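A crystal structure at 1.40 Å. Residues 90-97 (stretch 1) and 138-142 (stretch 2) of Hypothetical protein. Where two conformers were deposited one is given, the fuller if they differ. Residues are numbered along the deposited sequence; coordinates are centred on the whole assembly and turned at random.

Stretch 1, residues 90-97: ENLPAWWS
Stretch 2 (138-142) IFWGK

Residues 90-93 run as loop into a 3-10 segment, 94-97, packed against strand 138-142 of the same chain; no hydrogen bond crosses, and the 305 Å² buried between them is mainly aromatic and apolar. Trp 96 and Gly 141 have the nearest CA atoms, 7.3 Å apart. Pro 93 (phi/psi -60/149) leads into the turn, where Trp 96 N hydrogen-bonds to Pro 93 O at 3.0 Å. Phe 139, chi1 m (-56°) and chi2 -92°, points toward the loop. Pro 93 CD sits over one face of its ring, 3.5 Å from the Phe 139 ring centroid and 3° off the normal, a CH-pi contact. Leu 92, m,t, brings CD2 to 3.6 Å from Phe 139 CE1. Trp 96, chi1 t (-177°) and chi2 -112°, offers a face to the edge of Phe 139: the centroids of the Trp 96 six-membered ring and the Phe 139 ring are 4.9 Å apart, planes at 75°. Trp 95, chi1 p (50°) and chi2 -99°, sets the CH2-CZ3 end of its six-membered ring against the strand backbone, CZ3 3.6 Å from Gly 141 N. An ideal CB on Gly 141 would lie 2.9 Å from Trp 95 CZ3, a clash. The CA-to-CB bonds of Trp 140 (chi1 t) and Lys 142 (m,p,p,t) point away, though the lysine's end comes nearer; Lys 142 NZ donates a hydrogen bond to Trp 140 O at 2.9 Å.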

# COMPACT_ATOMS: atom_id res chain seq x y z
N GLU D 90 27.93 -28.05 5.34
CA GLU D 90 29.16 -28.41 6.06
C GLU D 90 30.04 -27.20 6.38
O GLU D 90 31.03 -27.29 7.09
CB GLU D 90 29.93 -29.47 5.28
CG GLU D 90 29.23 -30.83 5.29
CD GLU D 90 28.79 -31.27 6.69
OE1 GLU D 90 29.62 -31.22 7.64
OE2 GLU D 90 27.61 -31.67 6.85
N ASN D 91 29.62 -26.04 5.87
CA ASN D 91 30.40 -24.83 5.94
C ASN D 91 29.55 -23.60 6.30
O ASN D 91 29.69 -22.54 5.69
CB ASN D 91 31.08 -24.63 4.58
CG ASN D 91 31.98 -25.80 4.21
OD1 ASN D 91 33.09 -25.91 4.72
ND2 ASN D 91 31.48 -26.71 3.35
N LEU D 92 28.65 -23.75 7.27
CA LEU D 92 27.79 -22.65 7.69
C LEU D 92 28.57 -21.77 8.64
O LEU D 92 29.26 -22.28 9.52
CB LEU D 92 26.55 -23.16 8.44
CG LEU D 92 25.62 -24.11 7.68
CD1 LEU D 92 24.52 -24.71 8.58
CD2 LEU D 92 25.00 -23.39 6.49
N PRO D 93 28.42 -20.45 8.51
CA PRO D 93 29.03 -19.57 9.51
C PRO D 93 28.47 -19.86 10.91
O PRO D 93 27.29 -20.19 11.05
CB PRO D 93 28.63 -18.17 9.04
CG PRO D 93 28.37 -18.34 7.53
CD PRO D 93 27.75 -19.71 7.42
N ALA D 94 29.26 -19.67 11.95
CA ALA D 94 28.77 -19.94 13.31
C ALA D 94 27.62 -19.00 13.64
O ALA D 94 26.66 -19.38 14.35
CB ALA D 94 29.89 -19.82 14.32
N TRP D 95 27.64 -17.80 13.09
CA TRP D 95 26.59 -16.83 13.42
C TRP D 95 25.29 -17.14 12.70
O TRP D 95 24.23 -16.61 13.06
CB TRP D 95 27.07 -15.41 13.11
CG TRP D 95 27.66 -15.22 11.72
CD1 TRP D 95 28.99 -15.20 11.40
CD2 TRP D 95 26.94 -14.96 10.51
NE1 TRP D 95 29.15 -14.96 10.05
CE2 TRP D 95 27.91 -14.81 9.49
CE3 TRP D 95 25.59 -14.85 10.17
CZ2 TRP D 95 27.56 -14.53 8.16
CZ3 TRP D 95 25.26 -14.57 8.85
CH2 TRP D 95 26.24 -14.44 7.87
N TRP D 96 25.33 -18.01 11.69
CA TRP D 96 24.13 -18.30 10.93
C TRP D 96 23.06 -18.98 11.76
O TRP D 96 21.87 -18.89 11.45
CB TRP D 96 24.50 -19.16 9.72
CG TRP D 96 23.40 -19.52 8.75
CD1 TRP D 96 22.89 -20.75 8.54
CD2 TRP D 96 22.77 -18.63 7.82
NE1 TRP D 96 21.95 -20.71 7.53
CE2 TRP D 96 21.83 -19.42 7.09
CE3 TRP D 96 22.87 -17.26 7.54
CZ2 TRP D 96 21.06 -18.88 6.06
CZ3 TRP D 96 22.08 -16.73 6.55
CH2 TRP D 96 21.17 -17.54 5.82
N SER D 97 23.45 -19.66 12.83
CA SER D 97 22.44 -20.30 13.67
C SER D 97 21.94 -19.42 14.81
O SER D 97 20.98 -19.79 15.49
CB SER D 97 22.96 -21.64 14.22
OG SER D 97 24.11 -21.43 15.01
N ILE D 138 25.55 -16.15 -0.91
CA ILE D 138 26.09 -15.30 0.17
C ILE D 138 25.19 -15.40 1.39
O ILE D 138 23.98 -15.17 1.29
CB ILE D 138 26.13 -13.81 -0.26
CG1 ILE D 138 26.88 -13.68 -1.58
CG2 ILE D 138 26.80 -12.95 0.83
CD1 ILE D 138 26.86 -12.28 -2.18
N PHE D 139 25.75 -15.80 2.54
CA PHE D 139 25.04 -15.67 3.81
C PHE D 139 25.14 -14.22 4.27
O PHE D 139 26.24 -13.67 4.30
CB PHE D 139 25.72 -16.52 4.90
CG PHE D 139 25.88 -17.99 4.57
CD1 PHE D 139 24.89 -18.88 4.97
CD2 PHE D 139 27.03 -18.49 3.95
CE1 PHE D 139 25.03 -20.26 4.72
CE2 PHE D 139 27.17 -19.84 3.69
CZ PHE D 139 26.17 -20.74 4.10
N TRP D 140 24.04 -13.61 4.69
CA TRP D 140 24.11 -12.19 5.07
C TRP D 140 23.17 -11.93 6.22
O TRP D 140 21.93 -12.04 6.09
CB TRP D 140 23.78 -11.33 3.86
CG TRP D 140 24.21 -9.91 3.90
CD1 TRP D 140 24.36 -9.07 4.98
CD2 TRP D 140 24.55 -9.14 2.75
NE1 TRP D 140 24.79 -7.81 4.58
CE2 TRP D 140 24.91 -7.83 3.20
CE3 TRP D 140 24.59 -9.41 1.37
CZ2 TRP D 140 25.30 -6.81 2.31
CZ3 TRP D 140 24.98 -8.40 0.49
CH2 TRP D 140 25.33 -7.12 0.97
N GLY D 141 23.76 -11.64 7.38
CA GLY D 141 23.00 -11.47 8.62
C GLY D 141 23.02 -10.01 9.00
O GLY D 141 24.03 -9.32 8.84
N LYS D 142 21.88 -9.54 9.49
CA LYS D 142 21.76 -8.19 10.01
C LYS D 142 21.36 -8.30 11.48
O LYS D 142 20.38 -8.96 11.83
CB LYS D 142 20.71 -7.40 9.20
CG LYS D 142 21.15 -6.96 7.77
CD LYS D 142 21.29 -8.08 6.74
CE LYS D 142 20.03 -8.87 6.53
NZ LYS D 142 20.19 -9.79 5.35